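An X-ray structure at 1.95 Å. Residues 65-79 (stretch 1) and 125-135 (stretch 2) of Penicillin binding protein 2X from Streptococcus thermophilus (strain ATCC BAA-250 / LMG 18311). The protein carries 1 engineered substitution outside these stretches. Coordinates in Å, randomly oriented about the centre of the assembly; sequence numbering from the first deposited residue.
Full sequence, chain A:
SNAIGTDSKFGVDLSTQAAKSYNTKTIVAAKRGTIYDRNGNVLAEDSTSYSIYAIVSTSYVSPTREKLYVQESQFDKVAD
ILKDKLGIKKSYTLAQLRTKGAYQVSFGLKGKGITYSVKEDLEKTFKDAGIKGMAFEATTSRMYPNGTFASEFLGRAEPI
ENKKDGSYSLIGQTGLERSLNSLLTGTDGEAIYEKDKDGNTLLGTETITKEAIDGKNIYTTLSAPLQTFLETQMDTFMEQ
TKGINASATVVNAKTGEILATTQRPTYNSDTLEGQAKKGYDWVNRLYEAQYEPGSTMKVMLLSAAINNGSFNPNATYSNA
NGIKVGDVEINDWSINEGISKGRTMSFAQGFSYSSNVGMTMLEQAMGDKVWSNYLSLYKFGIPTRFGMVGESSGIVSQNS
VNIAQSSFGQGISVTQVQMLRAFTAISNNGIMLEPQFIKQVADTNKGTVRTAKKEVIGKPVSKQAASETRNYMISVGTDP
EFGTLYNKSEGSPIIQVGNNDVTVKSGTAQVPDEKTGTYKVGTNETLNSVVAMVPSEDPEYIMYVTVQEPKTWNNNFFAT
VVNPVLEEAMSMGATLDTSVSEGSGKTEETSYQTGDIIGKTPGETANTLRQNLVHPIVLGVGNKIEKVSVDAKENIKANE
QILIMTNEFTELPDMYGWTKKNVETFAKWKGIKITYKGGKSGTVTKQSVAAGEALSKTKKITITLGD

Stretch 1, residues 65-79: REKLYVQESQFDKVA
Stretch 2 (125-135) TFKDAGIKGMA

Stretch 1 runs as loop from Arg-65 and becomes helix through to Ala-79. Stretch 2 starts at the end of a helix, turns at Gly-130, and enters a strand at Met-134. The contact buries 555 Å², both sides summed.

The CA atoms come closest at Tyr-69 and Gly-133, 4.3 Å apart. Further along, the chains lie further apart: the CA atoms of Lys-77 and Ala-129 are 8.3 Å apart, those of Val-78 and Phe-126 7.9 Å.

Gly-133 (phi/psi 103/-10) fits where a side chain could not. An ideal CB there would lie 2.6 Å from Val-70 N and 3.0 Å from Tyr-69 C, both clashes. Gly-133 CA sits 3.3 Å from Leu-68 O. Val-70 CA approaches Lys-132 O at 3.4 Å, a CA-H...O contact. No clear direct hydrogen bond joins the stretches.

Ile-131 (chi1 m, chi2 t) fits among Val-70, Val-78 and Lys-77. Its CG2 lies 4.0 Å from Val-70 CG2 and 3.9 Å from Val-78 CG2. Its CD1 reaches 3.8 Å from Lys-77 CG. The CA-to-CB bond of Val-78 (chi1 t) points toward stretch 2. Its CG1 lies 4.2 Å from Phe-126 CE1, oblique to the ring, and 4.1 Å from Met-134 CE. Met-134 is m at all three chi angles, and its end comes nearer to stretch 1.

The helix of stretch 2 closes in a Schellman motif: Gly-130 has phi/psi 67/27, and Ile-131 N bonds Phe-126 O at 2.9 Å. The CA-to-CB bond of Gln-74 (chi1 m, chi2 t) points toward stretch 2. Its OE1 accepts from Gln-71 N at 2.9 Å, while its NE2 lies 3.1 Å from Gly-130 O. A water bridges the stretches, accepting from Gln-74 NE2 (2.8 Å) and donating to Ala-129 O (2.7 Å).

At the exposed margin, Glu-66 OE1 lies 3.5 Å from Lys-132 CE but 4.6 Å from Lys-132 NZ, beyond a salt bridge.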

ATOM      1  N   ARG A  65       7.381 -56.740  16.326  1.00 55.24           N
ATOM      2  CA  ARG A  65       6.336 -56.609  17.345  1.00 55.01           C
ATOM      3  C   ARG A  65       6.722 -55.830  18.591  1.00 53.94           C
ATOM      4  O   ARG A  65       6.153 -56.056  19.651  1.00 51.24           O
ATOM      5  CB  ARG A  65       5.711 -57.962  17.712  1.00 54.58           C
ATOM      6  CG  ARG A  65       5.060 -58.615  16.524  1.00 54.39           C
ATOM      7  CD  ARG A  65       4.397 -59.926  16.884  1.00 54.04           C
ATOM      8  NE  ARG A  65       3.816 -60.494  15.678  1.00 54.48           N
ATOM      9  CZ  ARG A  65       4.499 -61.141  14.733  1.00 54.22           C
ATOM     10  NH1 ARG A  65       3.857 -61.614  13.663  1.00 53.77           N
ATOM     11  NH2 ARG A  65       5.817 -61.324  14.844  1.00 53.71           N
ATOM     12  N   GLU A  66       7.685 -54.913  18.460  1.00 55.20           N
ATOM     13  CA  GLU A  66       7.999 -54.012  19.565  1.00 57.62           C
ATOM     14  C   GLU A  66       6.762 -53.142  19.669  1.00 55.34           C
ATOM     15  O   GLU A  66       6.294 -52.612  18.653  1.00 56.40           O
ATOM     16  CB  GLU A  66       9.208 -53.107  19.277  1.00 59.73           C
ATOM     17  CG  GLU A  66       9.502 -52.113  20.409  1.00 60.40           C
ATOM     18  CD  GLU A  66      10.540 -51.052  20.059  1.00 62.42           C
ATOM     19  OE1 GLU A  66      10.824 -50.210  20.939  1.00 64.88           O
ATOM     20  OE2 GLU A  66      11.066 -51.041  18.920  1.00 63.26           O
ATOM     21  N   LYS A  67       6.224 -53.007  20.874  1.00 53.71           N
ATOM     22  CA  LYS A  67       5.044 -52.186  21.072  1.00 52.42           C
ATOM     23  C   LYS A  67       5.446 -50.706  20.991  1.00 50.01           C
ATOM     24  O   LYS A  67       6.286 -50.238  21.767  1.00 47.77           O
ATOM     25  CB  LYS A  67       4.384 -52.503  22.406  1.00 53.19           C
ATOM     26  CG  LYS A  67       3.947 -53.954  22.532  1.00 55.91           C
ATOM     27  CD  LYS A  67       3.278 -54.210  23.868  1.00 57.03           C
ATOM     28  CE  LYS A  67       2.790 -55.649  23.969  1.00 59.03           C
ATOM     29  NZ  LYS A  67       3.894 -56.623  23.777  1.00 59.61           N
ATOM     30  N   LEU A  68       4.868 -49.991  20.033  1.00 48.31           N
ATOM     31  CA  LEU A  68       5.161 -48.556  19.852  1.00 48.72           C
ATOM     32  C   LEU A  68       4.007 -47.670  20.335  1.00 47.97           C
ATOM     33  O   LEU A  68       4.083 -46.435  20.244  1.00 47.19           O
ATOM     34  CB  LEU A  68       5.482 -48.268  18.385  1.00 47.52           C
ATOM     35  CG  LEU A  68       6.651 -49.085  17.796  1.00 47.36           C
ATOM     36  CD1 LEU A  68       6.815 -48.835  16.294  1.00 46.61           C
ATOM     37  CD2 LEU A  68       7.953 -48.777  18.527  1.00 47.96           C
ATOM     38  N   TYR A  69       2.952 -48.309  20.853  1.00 46.02           N
ATOM     39  CA  TYR A  69       1.774 -47.601  21.350  1.00 47.42           C
ATOM     40  C   TYR A  69       1.893 -47.390  22.854  1.00 47.16           C
ATOM     41  O   TYR A  69       2.779 -47.954  23.504  1.00 45.48           O
ATOM     42  CB  TYR A  69       0.465 -48.357  21.000  1.00 47.69           C
ATOM     43  CG  TYR A  69       0.402 -49.832  21.423  1.00 48.31           C
ATOM     44  CD1 TYR A  69       0.932 -50.826  20.605  1.00 47.87           C
ATOM     45  CD2 TYR A  69      -0.208 -50.225  22.626  1.00 48.70           C
ATOM     46  CE1 TYR A  69       0.887 -52.165  20.971  1.00 49.44           C
ATOM     47  CE2 TYR A  69      -0.266 -51.572  23.001  1.00 49.25           C
ATOM     48  CZ  TYR A  69       0.285 -52.533  22.166  1.00 49.93           C
ATOM     49  OH  TYR A  69       0.252 -53.858  22.497  1.00 50.21           O
ATOM     50  N   VAL A  70       1.033 -46.527  23.387  1.00 48.49           N
ATOM     51  CA  VAL A  70       1.008 -46.288  24.828  1.00 48.72           C
ATOM     52  C   VAL A  70       0.265 -47.483  25.443  1.00 50.09           C
ATOM     53  O   VAL A  70      -0.880 -47.776  25.074  1.00 48.42           O
ATOM     54  CB  VAL A  70       0.351 -44.934  25.197  1.00 50.28           C
ATOM     55  CG1 VAL A  70      -1.111 -44.858  24.750  1.00 52.11           C
ATOM     56  CG2 VAL A  70       0.467 -44.672  26.698  1.00 50.48           C
ATOM     57  N   GLN A  71       0.921 -48.181  26.360  1.00 50.06           N
ATOM     58  CA  GLN A  71       0.314 -49.371  26.950  1.00 54.48           C
ATOM     59  C   GLN A  71      -0.547 -49.003  28.151  1.00 57.53           C
ATOM     60  O   GLN A  71      -0.297 -47.981  28.811  1.00 57.09           O
ATOM     61  CB  GLN A  71       1.399 -50.368  27.346  1.00 55.29           C
ATOM     62  CG  GLN A  71       2.339 -50.710  26.204  1.00 54.63           C
ATOM     63  CD  GLN A  71       3.295 -51.832  26.550  1.00 55.45           C
ATOM     64  OE1 GLN A  71       2.893 -52.858  27.102  1.00 55.55           O
ATOM     65  NE2 GLN A  71       4.567 -51.653  26.202  1.00 54.23           N
ATOM     66  N   GLU A  72      -1.559 -49.831  28.426  1.00 60.45           N
ATOM     67  CA  GLU A  72      -2.472 -49.601  29.566  1.00 63.64           C
ATOM     68  C   GLU A  72      -1.738 -49.538  30.904  1.00 62.06           C
ATOM     69  O   GLU A  72      -2.125 -48.770  31.780  1.00 56.23           O
ATOM     70  CB  GLU A  72      -3.594 -50.641  29.613  1.00 67.29           C
ATOM     71  CG  GLU A  72      -4.550 -50.538  28.434  1.00 71.21           C
ATOM     72  CD  GLU A  72      -5.813 -51.365  28.607  1.00 76.79           C
ATOM     73  OE1 GLU A  72      -6.393 -51.364  29.725  1.00 81.30           O
ATOM     74  OE2 GLU A  72      -6.245 -51.998  27.615  1.00 79.26           O
ATOM     75  N   SER A  73      -0.667 -50.326  31.050  1.00 61.61           N
ATOM     76  CA  SER A  73       0.145 -50.281  32.277  1.00 62.45           C
ATOM     77  C   SER A  73       0.697 -48.868  32.541  1.00 61.70           C
ATOM     78  O   SER A  73       0.998 -48.517  33.681  1.00 64.31           O
ATOM     79  CB  SER A  73       1.291 -51.299  32.213  1.00 63.15           C
ATOM     80  OG  SER A  73       2.143 -51.083  31.102  1.00 61.86           O
ATOM     81  N   GLN A  74       0.780 -48.063  31.476  1.00 60.40           N
ATOM     82  CA  GLN A  74       1.303 -46.691  31.533  1.00 57.79           C
ATOM     83  C   GLN A  74       0.245 -45.580  31.517  1.00 58.83           C
ATOM     84  O   GLN A  74       0.590 -44.416  31.755  1.00 60.46           O
ATOM     85  CB  GLN A  74       2.233 -46.459  30.341  1.00 55.98           C
ATOM     86  CG  GLN A  74       3.444 -47.381  30.276  1.00 54.10           C
ATOM     87  CD  GLN A  74       4.030 -47.424  28.886  1.00 53.04           C
ATOM     88  OE1 GLN A  74       3.310 -47.648  27.907  1.00 50.40           O
ATOM     89  NE2 GLN A  74       5.338 -47.236  28.785  1.00 53.50           N
ATOM     90  N   PHE A  75      -1.010 -45.912  31.202  1.00 56.83           N
ATOM     91  CA  PHE A  75      -2.108 -44.914  31.158  1.00 57.25           C
ATOM     92  C   PHE A  75      -2.121 -43.933  32.352  1.00 56.93           C
ATOM     93  O   PHE A  75      -2.217 -42.711  32.167  1.00 54.04           O
ATOM     94  CB  PHE A  75      -3.460 -45.647  31.077  1.00 59.83           C
ATOM     95  CG  PHE A  75      -3.883 -46.044  29.681  1.00 60.32           C
ATOM     96  CD1 PHE A  75      -2.960 -46.254  28.652  1.00 61.66           C
ATOM     97  CD2 PHE A  75      -5.230 -46.278  29.414  1.00 63.49           C
ATOM     98  CE1 PHE A  75      -3.383 -46.633  27.381  1.00 61.47           C
ATOM     99  CE2 PHE A  75      -5.653 -46.673  28.147  1.00 64.10           C
ATOM    100  CZ  PHE A  75      -4.727 -46.848  27.129  1.00 62.55           C
ATOM    101  N   ASP A  76      -2.008 -44.482  33.560  1.00 57.68           N
ATOM    102  CA  ASP A  76      -2.018 -43.692  34.797  1.00 58.89           C
ATOM    103  C   ASP A  76      -0.840 -42.724  34.900  1.00 56.18           C
ATOM    104  O   ASP A  76      -1.000 -41.612  35.396  1.00 52.96           O
ATOM    105  CB  ASP A  76      -2.004 -44.621  36.022  1.00 63.27           C
ATOM    106  CG  ASP A  76      -2.114 -43.861  37.340  1.00 66.00           C
ATOM    107  OD1 ASP A  76      -3.100 -43.110  37.525  1.00 70.93           O
ATOM    108  OD2 ASP A  76      -1.222 -44.028  38.197  1.00 68.79           O
ATOM    109  N   LYS A  77       0.346 -43.155  34.466  1.00 54.76           N
ATOM    110  CA  LYS A  77       1.522 -42.280  34.526  1.00 55.16           C
ATOM    111  C   LYS A  77       1.369 -41.119  33.528  1.00 53.14           C
ATOM    112  O   LYS A  77       1.754 -39.980  33.818  1.00 53.47           O
ATOM    113  CB  LYS A  77       2.816 -43.066  34.293  1.00 56.48           C
ATOM    114  CG  LYS A  77       4.091 -42.226  34.316  1.00 59.04           C
ATOM    115  CD  LYS A  77       4.187 -41.335  35.557  1.00 62.10           C
ATOM    116  CE  LYS A  77       5.471 -40.525  35.559  1.00 63.57           C
ATOM    117  NZ  LYS A  77       5.509 -39.565  36.692  1.00 65.23           N
ATOM    118  N   VAL A  78       0.793 -41.416  32.361  1.00 51.38           N
ATOM    119  CA  VAL A  78       0.514 -40.396  31.354  1.00 50.73           C
ATOM    120  C   VAL A  78      -0.446 -39.355  31.945  1.00 50.22           C
ATOM    121  O   VAL A  78      -0.264 -38.153  31.728  1.00 48.41           O
ATOM    122  CB  VAL A  78      -0.074 -41.005  30.051  1.00 51.31           C
ATOM    123  CG1 VAL A  78      -0.532 -39.910  29.087  1.00 51.92           C
ATOM    124  CG2 VAL A  78       0.944 -41.907  29.366  1.00 50.47           C
ATOM    125  N   ALA A  79      -1.443 -39.808  32.712  1.00 49.02           N
ATOM    126  CA  ALA A  79      -2.397 -38.868  33.322  1.00 51.02           C
ATOM    127  C   ALA A  79      -1.702 -37.958  34.349  1.00 51.93           C
ATOM    128  O   ALA A  79      -1.981 -36.742  34.415  1.00 48.46           O
ATOM    129  CB  ALA A  79      -3.558 -39.609  33.955  1.00 52.73           C
ATOM    130  N   THR A 125       9.820 -35.810  29.467  1.00 55.19           N
ATOM    131  CA  THR A 125       9.138 -36.525  30.542  1.00 56.40           C
ATOM    132  C   THR A 125       8.713 -37.935  30.109  1.00 54.06           C
ATOM    133  O   THR A 125       8.870 -38.880  30.870  1.00 56.59           O
ATOM    134  CB  THR A 125       7.935 -35.701  31.070  1.00 57.22           C
ATOM    135  OG1 THR A 125       8.381 -34.386  31.430  1.00 56.59           O
ATOM    136  CG2 THR A 125       7.310 -36.345  32.285  1.00 58.05           C
ATOM    137  N   PHE A 126       8.186 -38.080  28.895  1.00 53.27           N
ATOM    138  CA  PHE A 126       7.764 -39.409  28.400  1.00 52.22           C
ATOM    139  C   PHE A 126       8.964 -40.312  28.140  1.00 51.95           C
ATOM    140  O   PHE A 126       8.927 -41.500  28.441  1.00 48.66           O
ATOM    141  CB  PHE A 126       6.911 -39.310  27.127  1.00 51.08           C
ATOM    142  CG  PHE A 126       5.580 -38.629  27.328  1.00 49.24           C
ATOM    143  CD1 PHE A 126       4.661 -39.134  28.232  1.00 48.53           C
ATOM    144  CD2 PHE A 126       5.221 -37.513  26.565  1.00 47.54           C
ATOM    145  CE1 PHE A 126       3.427 -38.522  28.413  1.00 48.81           C
ATOM    146  CE2 PHE A 126       3.989 -36.897  26.744  1.00 46.89           C
ATOM    147  CZ  PHE A 126       3.091 -37.399  27.667  1.00 47.82           C
ATOM    148  N   LYS A 127      10.022 -39.735  27.571  1.00 53.96           N
ATOM    149  CA  LYS A 127      11.258 -40.469  27.283  1.00 57.04           C
ATOM    150  C   LYS A 127      11.862 -40.997  28.592  1.00 57.99           C
ATOM    151  O   LYS A 127      12.184 -42.182  28.684  1.00 54.41           O
ATOM    152  CB  LYS A 127      12.261 -39.562  26.550  1.00 59.57           C
ATOM    153  CG  LYS A 127      13.587 -40.211  26.133  1.00 62.18           C
ATOM    154  CD  LYS A 127      14.548 -39.199  25.498  1.00 64.36           C
ATOM    155  CE  LYS A 127      15.115 -38.208  26.519  1.00 68.77           C
ATOM    156  NZ  LYS A 127      15.812 -37.032  25.912  1.00 69.34           N
ATOM    157  N   ASP A 128      11.987 -40.125  29.602  1.00 59.02           N
ATOM    158  CA  ASP A 128      12.544 -40.525  30.921  1.00 60.76           C
ATOM    159  C   ASP A 128      11.671 -41.572  31.628  1.00 60.75           C
ATOM    160  O   ASP A 128      12.196 -42.426  32.339  1.00 65.62           O
ATOM    161  CB  ASP A 128      12.776 -39.311  31.843  1.00 61.43           C
ATOM    162  CG  ASP A 128      13.862 -38.345  31.314  1.00 64.05           C
ATOM    163  OD1 ASP A 128      14.619 -38.709  30.378  1.00 66.18           O
ATOM    164  OD2 ASP A 128      13.958 -37.210  31.844  1.00 62.69           O
ATOM    165  N   ALA A 129      10.354 -41.509  31.419  1.00 58.67           N
ATOM    166  CA  ALA A 129       9.410 -42.487  32.004  1.00 57.94           C
ATOM    167  C   ALA A 129       9.247 -43.760  31.154  1.00 57.86           C
ATOM    168  O   ALA A 129       8.453 -44.635  31.497  1.00 60.54           O
ATOM    169  CB  ALA A 129       8.047 -41.840  32.224  1.00 56.58           C
ATOM    170  N   GLY A 130       9.969 -43.850  30.038  1.00 57.29           N
ATOM    171  CA  GLY A 130       9.903 -45.035  29.177  1.00 57.35           C
ATOM    172  C   GLY A 130       8.563 -45.242  28.479  1.00 55.86           C
ATOM    173  O   GLY A 130       8.209 -46.362  28.141  1.00 53.24           O
ATOM    174  N   ILE A 131       7.831 -44.156  28.244  1.00 52.90           N
ATOM    175  CA  ILE A 131       6.528 -44.231  27.593  1.00 51.43           C
ATOM    176  C   ILE A 131       6.662 -43.828  26.121  1.00 50.73           C
ATOM    177  O   ILE A 131       7.148 -42.739  25.803  1.00 48.34           O
ATOM    178  CB  ILE A 131       5.509 -43.305  28.287  1.00 51.00           C
ATOM    179  CG1 ILE A 131       5.396 -43.649  29.780  1.00 50.70           C
ATOM    180  CG2 ILE A 131       4.141 -43.413  27.616  1.00 52.17           C
ATOM    181  CD1 ILE A 131       4.682 -42.599  30.609  1.00 50.61           C
ATOM    182  N   LYS A 132       6.221 -44.725  25.246  1.00 50.77           N
ATOM    183  CA  LYS A 132       6.218 -44.525  23.801  1.00 51.99           C
ATOM    184  C   LYS A 132       4.783 -44.331  23.351  1.00 49.41           C
ATOM    185  O   LYS A 132       3.862 -44.690  24.078  1.00 51.03           O
ATOM    186  CB  LYS A 132       6.802 -45.765  23.107  1.00 54.78           C
ATOM    187  CG  LYS A 132       8.293 -45.929  23.324  1.00 58.78           C
ATOM    188  CD  LYS A 132       8.805 -47.279  22.846  1.00 62.85           C
ATOM    189  CE  LYS A 132      10.328 -47.281  22.761  1.00 66.15           C
ATOM    190  NZ  LYS A 132      10.983 -46.844  24.030  1.00 68.28           N
ATOM    191  N   GLY A 133       4.594 -43.762  22.160  1.00 45.12           N
ATOM    192  CA  GLY A 133       3.252 -43.569  21.590  1.00 43.08           C
ATOM    193  C   GLY A 133       2.684 -42.159  21.665  1.00 42.05           C
ATOM    194  O   GLY A 133       1.636 -41.891  21.067  1.00 39.50           O
ATOM    195  N   MET A 134       3.339 -41.271  22.417  1.00 41.21           N
ATOM    196  CA  MET A 134       2.881 -39.869  22.517  1.00 42.32           C
ATOM    197  C   MET A 134       3.529 -39.102  21.382  1.00 40.76           C
ATOM    198  O   MET A 134       4.690 -39.347  21.058  1.00 43.25           O
ATOM    199  CB  MET A 134       3.247 -39.257  23.873  1.00 43.01           C
ATOM    200  CG  MET A 134       2.715 -40.054  25.066  1.00 44.01           C
ATOM    201  SD  MET A 134       0.913 -40.241  25.098  1.00 43.88           S
ATOM    202  CE  MET A 134       0.390 -38.531  25.285  1.00 45.02           C
ATOM    203  N   ALA A 135       2.785 -38.196  20.755  1.00 40.12           N
ATOM    204  CA  ALA A 135       3.321 -37.457  19.618  1.00 39.32           C
ATOM    205  C   ALA A 135       2.757 -36.057  19.548  1.00 39.38           C
ATOM    206  O   ALA A 135       1.738 -35.753  20.171  1.00 40.10           O
ATOM    207  CB  ALA A 135       3.054 -38.222  18.324  1.00 39.85           C
TER
HETATM  208  O   HOH W   1       6.680 -46.643  31.175  1.00 52.06           O